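Local coordinates for TRAP dicarboxylate transporter-DctP subunit (Marinobacter aquaeolei, PDB 4PFI), which probably serves as the periplasmic solute-binding subunit of a TRAP transporter, capturing a solute, perhaps a dicarboxylate, and delivering it to the membrane components, at residues F154-W159 / E276-L281; S48-Y53 / L96-P101; I137-P142 / G328-A333; T111-L116 / Q321-L326; Y207-L210 / N214-G217. One frame throughout, in Å; residues are numbered along the deposited sequence.

Contact 1 of 5, residues F154-W159 / E276-L281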
# COMPACT_ATOMS: atom_id res chain seq x y z
N PHE A 154 -0.50 2.87 10.01
CA PHE A 154 -0.76 2.36 8.68
C PHE A 154 -1.91 3.13 8.02
O PHE A 154 -2.86 3.53 8.70
CB PHE A 154 -1.08 0.86 8.76
CG PHE A 154 0.08 0.03 9.27
CD1 PHE A 154 1.28 -0.00 8.59
CD2 PHE A 154 -0.02 -0.68 10.47
CE1 PHE A 154 2.35 -0.74 9.08
CE2 PHE A 154 1.06 -1.43 10.96
CZ PHE A 154 2.23 -1.46 10.26
N VAL A 155 -1.82 3.34 6.71
CA VAL A 155 -2.87 4.00 5.95
C VAL A 155 -3.29 3.22 4.69
O VAL A 155 -2.45 2.83 3.89
CB VAL A 155 -2.40 5.39 5.51
CG1 VAL A 155 -3.51 6.10 4.76
CG2 VAL A 155 -1.94 6.20 6.74
N PRO A 156 -4.60 3.00 4.51
CA PRO A 156 -5.16 2.30 3.33
C PRO A 156 -5.13 3.17 2.06
O PRO A 156 -5.45 4.35 2.16
CB PRO A 156 -6.61 2.02 3.74
CG PRO A 156 -6.96 3.20 4.67
CD PRO A 156 -5.66 3.53 5.40
N GLU A 157 -4.73 2.63 0.91
CA GLU A 157 -4.79 3.39 -0.36
C GLU A 157 -5.79 2.76 -1.32
O GLU A 157 -6.11 3.32 -2.37
CB GLU A 157 -3.42 3.54 -1.01
CG GLU A 157 -2.35 3.89 -0.01
CD GLU A 157 -0.99 4.20 -0.64
OE1 GLU A 157 -0.09 3.33 -0.55
OE2 GLU A 157 -0.81 5.30 -1.21
N GLY A 158 -6.33 1.61 -0.94
CA GLY A 158 -7.41 1.03 -1.69
C GLY A 158 -7.19 -0.43 -2.01
O GLY A 158 -6.09 -0.96 -1.85
N TRP A 159 -8.26 -1.10 -2.43
CA TRP A 159 -8.16 -2.46 -2.90
C TRP A 159 -7.20 -2.55 -4.09
O TRP A 159 -7.33 -1.79 -5.05
CB TRP A 159 -9.54 -2.91 -3.36
CG TRP A 159 -10.44 -3.37 -2.27
CD1 TRP A 159 -11.61 -2.80 -1.88
CD2 TRP A 159 -10.23 -4.49 -1.40
NE1 TRP A 159 -12.15 -3.50 -0.82
CE2 TRP A 159 -11.32 -4.55 -0.51
CE3 TRP A 159 -9.22 -5.46 -1.30
CZ2 TRP A 159 -11.44 -5.53 0.47
CZ3 TRP A 159 -9.34 -6.43 -0.32
CH2 TRP A 159 -10.45 -6.46 0.55
N GLU A 276 -9.45 6.97 10.13
CA GLU A 276 -10.84 6.77 9.75
C GLU A 276 -11.18 7.55 8.49
O GLU A 276 -11.86 7.05 7.58
CB GLU A 276 -11.74 7.22 10.90
CG GLU A 276 -13.23 7.02 10.69
CD GLU A 276 -14.05 7.33 11.95
OE1 GLU A 276 -15.23 7.71 11.80
OE2 GLU A 276 -13.52 7.19 13.08
N GLU A 277 -10.72 8.80 8.45
CA GLU A 277 -10.93 9.65 7.28
C GLU A 277 -10.19 9.06 6.07
O GLU A 277 -10.63 9.20 4.94
CB GLU A 277 -10.43 11.06 7.58
CG GLU A 277 -10.36 11.99 6.38
CD GLU A 277 -11.68 12.70 6.07
OE1 GLU A 277 -12.63 12.58 6.88
OE2 GLU A 277 -11.75 13.38 5.02
N ALA A 278 -9.07 8.40 6.31
CA ALA A 278 -8.30 7.80 5.23
C ALA A 278 -9.13 6.71 4.53
O ALA A 278 -9.05 6.57 3.33
CB ALA A 278 -7.00 7.22 5.75
N TRP A 279 -9.90 5.94 5.29
CA TRP A 279 -10.73 4.91 4.69
C TRP A 279 -11.75 5.56 3.77
O TRP A 279 -12.10 5.01 2.73
CB TRP A 279 -11.41 4.05 5.74
CG TRP A 279 -10.43 3.09 6.32
CD1 TRP A 279 -9.63 3.28 7.42
CD2 TRP A 279 -10.13 1.78 5.83
NE1 TRP A 279 -8.85 2.18 7.63
CE2 TRP A 279 -9.13 1.24 6.68
CE3 TRP A 279 -10.60 1.00 4.77
CZ2 TRP A 279 -8.61 -0.04 6.50
CZ3 TRP A 279 -10.06 -0.27 4.59
CH2 TRP A 279 -9.09 -0.78 5.44
N THR A 280 -12.18 6.75 4.13
CA THR A 280 -13.19 7.43 3.34
C THR A 280 -12.58 8.15 2.14
O THR A 280 -13.18 8.18 1.08
CB THR A 280 -13.98 8.43 4.19
OG1 THR A 280 -14.70 7.72 5.21
CG2 THR A 280 -14.96 9.24 3.31
N LEU A 281 -11.39 8.71 2.29
CA LEU A 281 -10.73 9.39 1.19
C LEU A 281 -10.40 8.39 0.09
O LEU A 281 -10.58 8.68 -1.10
CB LEU A 281 -9.43 10.02 1.67
CG LEU A 281 -9.57 11.32 2.45
CD1 LEU A 281 -8.28 11.64 3.19
CD2 LEU A 281 -9.96 12.46 1.50
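Pro-156 and Trp-279 bring strand 154-159 and helix 276-281 together, the two axes running nearly parallel at 14° with a closest approach of 7.7 Å and the CA atoms of this pair 6.3 Å apart. Pro-156 turns the CG corner of its ring onto one face of the indole, the two side chains crossing at about a right angle: CG sits 3.5 Å from the centroid of the five-membered ring of Trp-279, almost on the ring normal, a well-centred CH-pi contact. The proline CB reaches on toward the six-membered ring, 4.0 Å from Trp-279 CZ2. With chi1 at -76°, CG of Trp-279 stands anti to its own carbonyl carbon, and the indole swings off the helix to meet the strand. Here the long helix 263-296 packs against strand 149-164 of the mixed sheet in the solute-binding fold, while Arg-128 and Leu-131 of helix 124-132 also touch the indole. Beside this CH-pi contact, the methyl of Ala-278 is shared by two neighbours: its CB lies 3.8 Å from Val-155 CG1 and 3.9 Å from Pro-156 CD. Replacing Trp-279 with an alanine would probably strip the proline ring of its aromatic platform and open a gap between strand and helix. Val-155 continues the buried apolar surface toward Tyr-53 of helix 49-65.

Contact 2 of 5, residues S48-Y53 / L96-P101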
# COMPACT_ATOMS: atom_id res chain seq x y z
N SER A 48 -3.04 12.04 -5.27
CA SER A 48 -3.06 10.71 -4.65
C SER A 48 -3.61 10.71 -3.23
O SER A 48 -3.70 11.75 -2.57
CB SER A 48 -1.64 10.17 -4.56
OG SER A 48 -0.92 10.94 -3.60
N VAL A 49 -3.93 9.51 -2.75
CA VAL A 49 -4.37 9.29 -1.38
C VAL A 49 -3.34 9.83 -0.37
O VAL A 49 -3.71 10.45 0.62
CB VAL A 49 -4.60 7.80 -1.09
CG1 VAL A 49 -5.04 7.58 0.35
CG2 VAL A 49 -5.63 7.21 -2.07
N GLN A 50 -2.06 9.60 -0.63
CA GLN A 50 -1.00 10.12 0.22
C GLN A 50 -1.04 11.65 0.29
O GLN A 50 -0.94 12.23 1.37
CB GLN A 50 0.37 9.63 -0.27
CG GLN A 50 0.61 8.18 0.07
CD GLN A 50 2.01 7.71 -0.19
OE1 GLN A 50 2.96 8.50 -0.25
NE2 GLN A 50 2.16 6.40 -0.35
N HIS A 51 -1.15 12.30 -0.86
CA HIS A 51 -1.23 13.74 -0.89
C HIS A 51 -2.48 14.26 -0.11
O HIS A 51 -2.38 15.16 0.72
CB HIS A 51 -1.25 14.24 -2.32
CG HIS A 51 -1.03 15.71 -2.44
ND1 HIS A 51 -1.87 16.54 -3.13
CD2 HIS A 51 -0.05 16.50 -1.92
CE1 HIS A 51 -1.42 17.78 -3.06
NE2 HIS A 51 -0.32 17.78 -2.33
N LEU A 52 -3.65 13.68 -0.38
CA LEU A 52 -4.87 14.10 0.30
C LEU A 52 -4.73 13.94 1.80
O LEU A 52 -5.12 14.82 2.57
CB LEU A 52 -6.06 13.30 -0.20
CG LEU A 52 -6.40 13.63 -1.65
CD1 LEU A 52 -7.50 12.71 -2.17
CD2 LEU A 52 -6.79 15.09 -1.78
N TYR A 53 -4.17 12.81 2.21
CA TYR A 53 -3.93 12.52 3.62
C TYR A 53 -3.01 13.59 4.20
O TYR A 53 -3.29 14.19 5.24
CB TYR A 53 -3.29 11.15 3.78
CG TYR A 53 -2.94 10.72 5.19
CD1 TYR A 53 -1.73 11.11 5.79
CD2 TYR A 53 -3.80 9.91 5.92
CE1 TYR A 53 -1.40 10.70 7.09
CE2 TYR A 53 -3.47 9.50 7.22
CZ TYR A 53 -2.28 9.90 7.79
OH TYR A 53 -1.98 9.48 9.06
N LEU A 96 9.15 13.09 8.37
CA LEU A 96 8.03 12.18 8.15
C LEU A 96 7.97 11.73 6.70
O LEU A 96 8.22 12.52 5.79
CB LEU A 96 6.72 12.89 8.49
CG LEU A 96 6.43 13.30 9.94
CD1 LEU A 96 5.34 14.38 10.01
CD2 LEU A 96 6.03 12.06 10.75
N ALA A 97 7.59 10.48 6.49
CA ALA A 97 7.41 9.97 5.13
C ALA A 97 6.45 8.81 5.09
O ALA A 97 6.22 8.14 6.10
CB ALA A 97 8.73 9.54 4.54
N PHE A 98 5.88 8.59 3.92
CA PHE A 98 5.15 7.38 3.65
C PHE A 98 6.16 6.33 3.21
O PHE A 98 7.15 6.63 2.54
CB PHE A 98 4.11 7.62 2.56
CG PHE A 98 2.80 8.13 3.09
CD1 PHE A 98 1.96 7.30 3.81
CD2 PHE A 98 2.40 9.44 2.86
CE1 PHE A 98 0.76 7.75 4.30
CE2 PHE A 98 1.19 9.88 3.34
CZ PHE A 98 0.37 9.04 4.06
N ALA A 99 5.91 5.08 3.58
CA ALA A 99 6.75 3.97 3.13
C ALA A 99 5.83 2.79 2.90
O ALA A 99 5.17 2.32 3.82
CB ALA A 99 7.81 3.63 4.17
N SER A 100 5.78 2.32 1.67
CA SER A 100 5.03 1.12 1.32
C SER A 100 5.88 -0.17 1.46
O SER A 100 7.10 -0.10 1.63
CB SER A 100 4.52 1.29 -0.10
OG SER A 100 3.69 2.45 -0.14
N PRO A 101 5.22 -1.34 1.43
CA PRO A 101 5.95 -2.61 1.60
C PRO A 101 7.05 -2.79 0.56
O PRO A 101 8.14 -3.24 0.93
CB PRO A 101 4.85 -3.67 1.48
CG PRO A 101 3.60 -2.97 1.95
CD PRO A 101 3.76 -1.54 1.43
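Phe-98 points from strand 96-99 toward the first turn of helix 49-65 and is met there by Gln-50 and Tyr-53. The packing is dense around its ring. CG of Gln-50 rides over one face, 3.7 Å from the centroid of the Phe-98 ring, and the chain beyond CG is extended, sliding past the phenylalanine in the opposite direction. This carries the amide over the inner part of the ring, with amide and ring planes stacked about 30° apart and Gln-50 CD 3.4 Å from Phe-98 CG. The far end of the phenylalanine turns its edge to the face of Tyr-53 in an offset edge-to-face pair, with ring centroids 5.4 Å apart and CZ of Phe-98 3.4 Å from CD1 of Tyr-53. The tyrosine gets there because its CG is anti to the backbone N (chi1 178°).

Toward Ser-100 the contact slackens: Gln-50 NE2 stays 4.2 Å from Ser-100 OG. Both groups look to other partners, the amide oxygen accepting from Glu-43 N, NE2 bonding Glu-157 OE2, and Ser-100 OG bonding Glu-43 OE1. The buried amide is thus satisfied at both ends, which should fix its rotation over the ring. At the helix start Ser-48 is the N-cap, its OG accepting from His-51 N at 3.1 Å. Strand 96-99 pairs in parallel with 37-41, which also pairs with 70-74, and a helix packed on such a sheet is characteristic of the alpha/beta lobes of periplasmic solute-binding proteins.

Contact 3 of 5, residues I137-P142 / G328-A333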
# COMPACT_ATOMS: atom_id res chain seq x y z
N ILE A 137 0.06 -2.57 15.84
CA ILE A 137 1.10 -1.60 15.53
C ILE A 137 2.38 -1.98 16.28
O ILE A 137 3.45 -2.05 15.69
CB ILE A 137 0.67 -0.16 15.93
CG1 ILE A 137 -0.52 0.28 15.07
CG2 ILE A 137 1.85 0.82 15.81
CD1 ILE A 137 -0.92 1.76 15.26
N SER A 138 2.25 -2.24 17.57
CA SER A 138 3.41 -2.51 18.41
C SER A 138 4.18 -3.74 17.93
O SER A 138 5.40 -3.79 18.03
CB SER A 138 3.00 -2.66 19.89
OG SER A 138 1.99 -3.63 20.05
N ALA A 139 3.48 -4.74 17.40
CA ALA A 139 4.14 -5.93 16.87
C ALA A 139 5.12 -5.57 15.73
O ALA A 139 6.08 -6.30 15.46
CB ALA A 139 3.11 -6.98 16.41
N PHE A 140 4.90 -4.43 15.09
CA PHE A 140 5.70 -4.02 13.96
C PHE A 140 6.80 -3.07 14.35
O PHE A 140 7.83 -3.01 13.68
CB PHE A 140 4.83 -3.33 12.92
CG PHE A 140 4.25 -4.24 11.91
CD1 PHE A 140 5.01 -4.66 10.83
CD2 PHE A 140 2.95 -4.67 12.01
CE1 PHE A 140 4.47 -5.49 9.86
CE2 PHE A 140 2.40 -5.50 11.06
CZ PHE A 140 3.16 -5.91 9.97
N GLU A 141 6.56 -2.31 15.41
CA GLU A 141 7.50 -1.26 15.85
C GLU A 141 8.96 -1.69 15.91
O GLU A 141 9.83 -0.97 15.43
CB GLU A 141 7.08 -0.71 17.22
CG GLU A 141 6.03 0.39 17.17
CD GLU A 141 5.67 0.94 18.55
OE1 GLU A 141 6.59 1.16 19.39
OE2 GLU A 141 4.46 1.15 18.80
N PRO A 142 9.25 -2.86 16.51
CA PRO A 142 10.64 -3.34 16.62
C PRO A 142 11.28 -3.58 15.25
O PRO A 142 12.45 -3.23 15.07
CB PRO A 142 10.49 -4.66 17.39
CG PRO A 142 9.19 -4.54 18.10
CD PRO A 142 8.31 -3.76 17.18
N GLY A 328 10.01 -15.82 10.00
CA GLY A 328 9.98 -16.70 11.16
C GLY A 328 8.80 -16.48 12.09
O GLY A 328 7.67 -16.28 11.65
N GLU A 329 9.09 -16.51 13.38
CA GLU A 329 8.07 -16.56 14.42
C GLU A 329 7.25 -15.27 14.51
O GLU A 329 6.05 -15.31 14.83
CB GLU A 329 8.72 -16.84 15.77
CG GLU A 329 9.30 -18.23 15.88
CD GLU A 329 8.21 -19.30 15.86
OE1 GLU A 329 7.07 -18.99 16.28
OE2 GLU A 329 8.49 -20.43 15.41
N LYS A 330 7.88 -14.14 14.23
CA LYS A 330 7.17 -12.88 14.21
C LYS A 330 6.10 -12.90 13.10
O LYS A 330 4.95 -12.49 13.32
CB LYS A 330 8.14 -11.72 13.98
CG LYS A 330 7.53 -10.37 14.28
CD LYS A 330 6.76 -10.40 15.61
CE LYS A 330 6.54 -9.02 16.21
NZ LYS A 330 7.82 -8.37 16.60
N GLY A 331 6.48 -13.39 11.93
CA GLY A 331 5.57 -13.50 10.81
C GLY A 331 4.35 -14.35 11.15
O GLY A 331 3.22 -14.00 10.79
N GLN A 332 4.60 -15.45 11.84
CA GLN A 332 3.54 -16.35 12.29
C GLN A 332 2.51 -15.65 13.16
O GLN A 332 1.31 -15.88 13.00
CB GLN A 332 4.11 -17.47 13.12
CG GLN A 332 4.11 -18.82 12.48
CD GLN A 332 4.50 -19.87 13.48
OE1 GLN A 332 4.41 -19.64 14.68
NE2 GLN A 332 4.96 -21.01 13.00
N ALA A 333 2.99 -14.83 14.09
CA ALA A 333 2.11 -14.17 15.06
C ALA A 333 1.30 -13.08 14.38
O ALA A 333 0.13 -12.89 14.69
CB ALA A 333 2.93 -13.58 16.20
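Lys-330 reaches from helix 318-339 across to Ala-139 and Pro-142 of helix 134-145, and its side chain makes nearly all of the contact. The helices stand well apart here, with the CA atoms of Ala-139 and Lys-330 8.0 Å from each other. CB of Lys-330 already points toward the partner helix, and CG carries on in that direction, anti to the backbone N (chi1 -166°). A bend at chi2 (46°) then turns the chain, bringing CD to 4.2 Å from the carbonyl oxygen of Ala-139. CE comes next, lying 4.0 Å from the methyl CB of Ala-139; its still closer approach to the Ala-139 oxygen is too short in the model to be trusted. A second bend, at chi4 (-65°), turns the tip aside toward Pro-142, so that NZ ends 2.9 Å from Ala-139 O and 4.3 Å from Pro-142 CG, where the exposed proline ring borders the ammonium group.

Ala-139 also touches Leu-334, one turn further along the partner helix, and Phe-140 packs on that same leucine while facing inward to Phe-154. The pairing of the two helices at the surface of the protein is therefore backed by apolar contacts on its inner side. Both helices are irregular nearby: one is kinked where Pro-142 has no N-H to offer the turn before, the other just after Gly-328, which has a positive phi. Chemically, a flexible methylene chain places an ammonium tip beside a backbone carbonyl, with no carboxylate of the two segments at the tip, so any attraction would probably be between the positive charge and the carbonyl dipole.

Contact 4 of 5, residues T111-L116 / Q321-L326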
# COMPACT_ATOMS: atom_id res chain seq x y z
N THR A 111 6.51 -6.36 6.58
CA THR A 111 5.49 -5.62 5.84
C THR A 111 4.94 -6.47 4.68
O THR A 111 3.88 -6.15 4.14
CB THR A 111 6.02 -4.25 5.33
OG1 THR A 111 7.20 -4.43 4.54
CG2 THR A 111 6.35 -3.34 6.50
N GLY A 112 5.64 -7.55 4.32
CA GLY A 112 5.12 -8.49 3.34
C GLY A 112 3.73 -9.01 3.71
O GLY A 112 2.96 -9.41 2.86
N LEU A 113 3.42 -9.02 5.00
CA LEU A 113 2.09 -9.38 5.46
C LEU A 113 1.00 -8.69 4.62
O LEU A 113 -0.01 -9.29 4.33
CB LEU A 113 1.93 -8.97 6.93
CG LEU A 113 0.59 -9.26 7.60
CD1 LEU A 113 0.52 -10.71 8.08
CD2 LEU A 113 0.34 -8.27 8.77
N PHE A 114 1.24 -7.43 4.25
CA PHE A 114 0.24 -6.61 3.56
C PHE A 114 0.08 -6.92 2.08
O PHE A 114 -0.84 -6.39 1.45
CB PHE A 114 0.56 -5.12 3.74
CG PHE A 114 0.50 -4.67 5.15
CD1 PHE A 114 -0.69 -4.77 5.86
CD2 PHE A 114 1.64 -4.22 5.80
CE1 PHE A 114 -0.75 -4.39 7.20
CE2 PHE A 114 1.59 -3.82 7.13
CZ PHE A 114 0.38 -3.91 7.84
N ASN A 115 0.96 -7.74 1.53
CA ASN A 115 0.79 -8.22 0.15
C ASN A 115 0.26 -9.66 0.08
O ASN A 115 0.10 -10.19 -1.01
CB ASN A 115 2.09 -8.13 -0.65
CG ASN A 115 2.73 -6.74 -0.64
OD1 ASN A 115 3.96 -6.63 -0.59
ND2 ASN A 115 1.92 -5.69 -0.68
N LEU A 116 0.00 -10.31 1.22
CA LEU A 116 -0.60 -11.66 1.22
C LEU A 116 -2.07 -11.61 0.81
O LEU A 116 -2.83 -10.77 1.28
CB LEU A 116 -0.46 -12.32 2.60
CG LEU A 116 0.96 -12.79 2.95
CD1 LEU A 116 1.02 -13.23 4.39
CD2 LEU A 116 1.42 -13.93 2.02
N GLN A 321 3.52 -19.57 3.35
CA GLN A 321 4.67 -20.40 3.67
C GLN A 321 5.96 -19.63 3.41
O GLN A 321 6.79 -19.50 4.29
CB GLN A 321 4.62 -21.68 2.83
CG GLN A 321 5.79 -22.64 3.04
CD GLN A 321 5.75 -23.81 2.07
OE1 GLN A 321 4.73 -24.49 1.94
NE2 GLN A 321 6.86 -24.03 1.37
N ARG A 322 6.11 -19.09 2.20
CA ARG A 322 7.30 -18.30 1.83
C ARG A 322 7.47 -17.12 2.79
O ARG A 322 8.58 -16.75 3.15
CB ARG A 322 7.20 -17.81 0.38
CG ARG A 322 8.25 -16.76 -0.03
CD ARG A 322 9.70 -17.28 -0.02
NE ARG A 322 9.83 -18.64 -0.57
CZ ARG A 322 9.82 -18.95 -1.87
NH1 ARG A 322 9.69 -17.99 -2.79
NH2 ARG A 322 9.94 -20.22 -2.26
N PHE A 323 6.35 -16.54 3.23
CA PHE A 323 6.38 -15.39 4.13
C PHE A 323 6.95 -15.78 5.48
O PHE A 323 7.75 -15.05 6.03
CB PHE A 323 4.99 -14.79 4.33
CG PHE A 323 4.96 -13.63 5.29
CD1 PHE A 323 5.66 -12.47 5.02
CD2 PHE A 323 4.25 -13.72 6.49
CE1 PHE A 323 5.64 -11.41 5.91
CE2 PHE A 323 4.23 -12.66 7.39
CZ PHE A 323 4.92 -11.51 7.10
N ILE A 324 6.51 -16.93 6.00
CA ILE A 324 7.00 -17.46 7.28
C ILE A 324 8.48 -17.80 7.22
O ILE A 324 9.23 -17.41 8.10
CB ILE A 324 6.24 -18.74 7.74
CG1 ILE A 324 4.76 -18.43 7.99
CG2 ILE A 324 6.86 -19.31 9.02
CD1 ILE A 324 4.54 -17.26 8.91
N GLU A 325 8.90 -18.53 6.19
CA GLU A 325 10.32 -18.81 5.96
C GLU A 325 11.17 -17.54 6.06
O GLU A 325 12.27 -17.55 6.59
CB GLU A 325 10.54 -19.44 4.59
CG GLU A 325 9.91 -20.79 4.40
CD GLU A 325 9.85 -21.23 2.93
OE1 GLU A 325 10.20 -20.41 2.04
OE2 GLU A 325 9.45 -22.39 2.67
N LEU A 326 10.64 -16.44 5.53
CA LEU A 326 11.36 -15.17 5.48
C LEU A 326 11.33 -14.35 6.77
O LEU A 326 12.21 -13.52 6.98
CB LEU A 326 10.80 -14.31 4.34
CG LEU A 326 11.27 -14.69 2.93
CD1 LEU A 326 10.51 -13.91 1.83
CD2 LEU A 326 12.79 -14.49 2.80
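The short 3-10 segment 111-115 and the residue after it, Leu-116, form a shallow seat for Phe-323, an aromatic side chain projecting from the long C-terminal helix 318-339. Phe-323 sends its ring out with CG anti to the backbone N (chi1 178°), and the far rim of the ring reaches the peptide that joins Gly-112 to Leu-113. CE1 of Phe-323 lies 3.4 Å from Leu-113 N and 3.8 Å from Gly-112 C, approaching obliquely. Gly-112 presents its bare CA side to the ring: a side chain at this backbone position would point at Phe-323, and its CB would fall about 3.3 Å from CE1. Beside this, CB of Leu-113 packs 3.9 Å from CZ of Phe-323. On the same side of the ring, but nearer its root, Leu-116 comes in at about a right angle, its CD1 3.9 Å from Phe-323 CD2.

In the fold, this contact joins the C-terminal helix to the connection between helices 101-104 and 124-132. Thr-186 of helix 185-192 touches both Leu-116 and Phe-323, while Ile-335, further along the C-terminal helix, touches both Leu-113 and Phe-323, and Phe-136 and Phe-140 lie on Leu-113 as well. The 3-10 winding is plain from the bonds Phe-114 N to Thr-111 O and Asn-115 N to Gly-112 O, each spanning three residues. Away from this buried interface, Arg-322 and Glu-325 form a salt bridge within the helix: Arg-322 NE is 3.2 Å from Glu-325 OE1, which lies in the guanidinium plane. Gln-321 NE2 adds a weak bond to the other carboxylate oxygen, OE2.

Contact 5 of 5, residues Y207-L210 / N214-G217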
# COMPACT_ATOMS: atom_id res chain seq x y z
N TYR A 207 3.64 1.04 -19.05
CA TYR A 207 2.65 1.40 -20.07
C TYR A 207 3.03 0.79 -21.42
O TYR A 207 2.26 0.05 -22.01
CB TYR A 207 2.48 2.92 -20.17
CG TYR A 207 1.50 3.40 -21.21
CD1 TYR A 207 1.83 3.44 -22.57
CD2 TYR A 207 0.22 3.83 -20.84
CE1 TYR A 207 0.92 3.89 -23.50
CE2 TYR A 207 -0.69 4.29 -21.76
CZ TYR A 207 -0.34 4.33 -23.09
OH TYR A 207 -1.26 4.79 -24.00
N SER A 208 4.24 1.09 -21.88
CA SER A 208 4.70 0.58 -23.16
C SER A 208 4.90 -0.95 -23.18
O SER A 208 4.55 -1.58 -24.17
CB SER A 208 5.95 1.35 -23.65
OG SER A 208 7.01 1.25 -22.72
N ASP A 209 5.44 -1.55 -22.10
CA ASP A 209 5.51 -3.02 -22.03
C ASP A 209 4.09 -3.66 -22.08
O ASP A 209 3.90 -4.68 -22.73
CB ASP A 209 6.27 -3.52 -20.78
CG ASP A 209 7.81 -3.48 -20.93
OD1 ASP A 209 8.34 -3.38 -22.07
OD2 ASP A 209 8.50 -3.56 -19.88
N LEU A 210 3.10 -3.07 -21.41
CA LEU A 210 1.74 -3.60 -21.51
C LEU A 210 1.26 -3.51 -22.97
O LEU A 210 0.62 -4.42 -23.50
CB LEU A 210 0.72 -2.84 -20.63
CG LEU A 210 0.76 -3.09 -19.13
CD1 LEU A 210 -0.24 -2.19 -18.40
CD2 LEU A 210 0.49 -4.59 -18.80
N ASN A 214 4.75 -7.28 -23.83
CA ASN A 214 5.86 -7.83 -23.04
C ASN A 214 5.43 -8.22 -21.62
O ASN A 214 6.03 -9.08 -20.97
CB ASN A 214 7.03 -6.83 -22.95
CG ASN A 214 7.59 -6.49 -24.31
OD1 ASN A 214 7.69 -7.35 -25.19
ND2 ASN A 214 7.96 -5.24 -24.49
N ILE A 215 4.41 -7.54 -21.13
CA ILE A 215 3.80 -7.84 -19.85
C ILE A 215 2.31 -8.04 -20.11
O ILE A 215 1.72 -7.28 -20.88
CB ILE A 215 4.00 -6.65 -18.89
CG1 ILE A 215 5.45 -6.57 -18.47
CG2 ILE A 215 3.20 -6.81 -17.64
CD1 ILE A 215 5.71 -5.40 -17.52
N ASP A 216 1.70 -9.04 -19.49
CA ASP A 216 0.29 -9.36 -19.75
C ASP A 216 -0.71 -8.66 -18.85
O ASP A 216 -1.85 -8.41 -19.24
CB ASP A 216 0.10 -10.87 -19.72
CG ASP A 216 0.95 -11.55 -20.78
OD1 ASP A 216 0.72 -11.26 -21.99
OD2 ASP A 216 1.89 -12.29 -20.43
N GLY A 217 -0.28 -8.30 -17.65
CA GLY A 217 -1.15 -7.54 -16.78
C GLY A 217 -0.39 -7.02 -15.59
O GLY A 217 0.81 -7.23 -15.47
O HOH W 1 -0.77 -6.62 -21.95
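Asp-209 meets Asn-214 and Ile-215 where helix 203-212 gives out and the chain turns back, using both its carbonyl and its carboxylate. The backbone oxygen takes two N-H groups, each weakly: Asn-214 N at 2.9 Å from Asp-209 O, but strongly bent at 120°, and Ile-215 N at 3.3 Å from the same oxygen, much straighter. The side chain supplies the cleaner bond. Asn-214 ND2 donates to Asp-209 OD1 at 3.1 Å, with the acceptor close to the amide plane but the donor approaching from above the carboxylate plane, the two flat groups standing 78° to each other. The second oxygen, OD2, is taken by Gln-205 NE2 one turn earlier in the helix, so both oxygens have a donor. An alanine in place of Asp-209 would probably leave the amides of Asn-214 and Gln-205 without the carboxylate whose two oxygens they use, and free to turn.

Two further carbonyls are linked through a water, which can donate to Leu-210 O at 3.0 Å and to Ile-215 O at 2.8 Å, though more acceptors lie around it than it has protons. Apolar contacts close the inner side: CD2 of Leu-210 is 3.7 Å from CG2 of Ile-215, and CB of Asp-209 is 3.8 Å from CD1 of Ile-215. Asp-216 looks away, its OD2 accepting from Arg-178 N. This capped helix end is the turn of a beta-alpha-beta crossover that leads from strand 197-199 through helix 203-212 to strand 217-220, both strands parallel to 178-180.

From the N terminus, contact 2 closes first, setting helix 49-65 on strand 96-99 before any other contact opens. Segment 111-116 then opens contact 4 and segment 137-142 opens contact 3; both wait for helix 318-339, and because 321-326 precedes 328-333 the two loops cross. Contact 1 is nested inside both, joining strand 149-164 to helix 263-296, and contact 5, a short turn between helix 203-212 and strand 217-220, is nested within contact 1. Contacts 1 to 4 form a touching network, with Phe-154 packing on Phe-114 and Phe-140 and Pro-101 packing on segment 111-116. Contact 5 lies apart, its nearest atoms about 14 Å from contact 1.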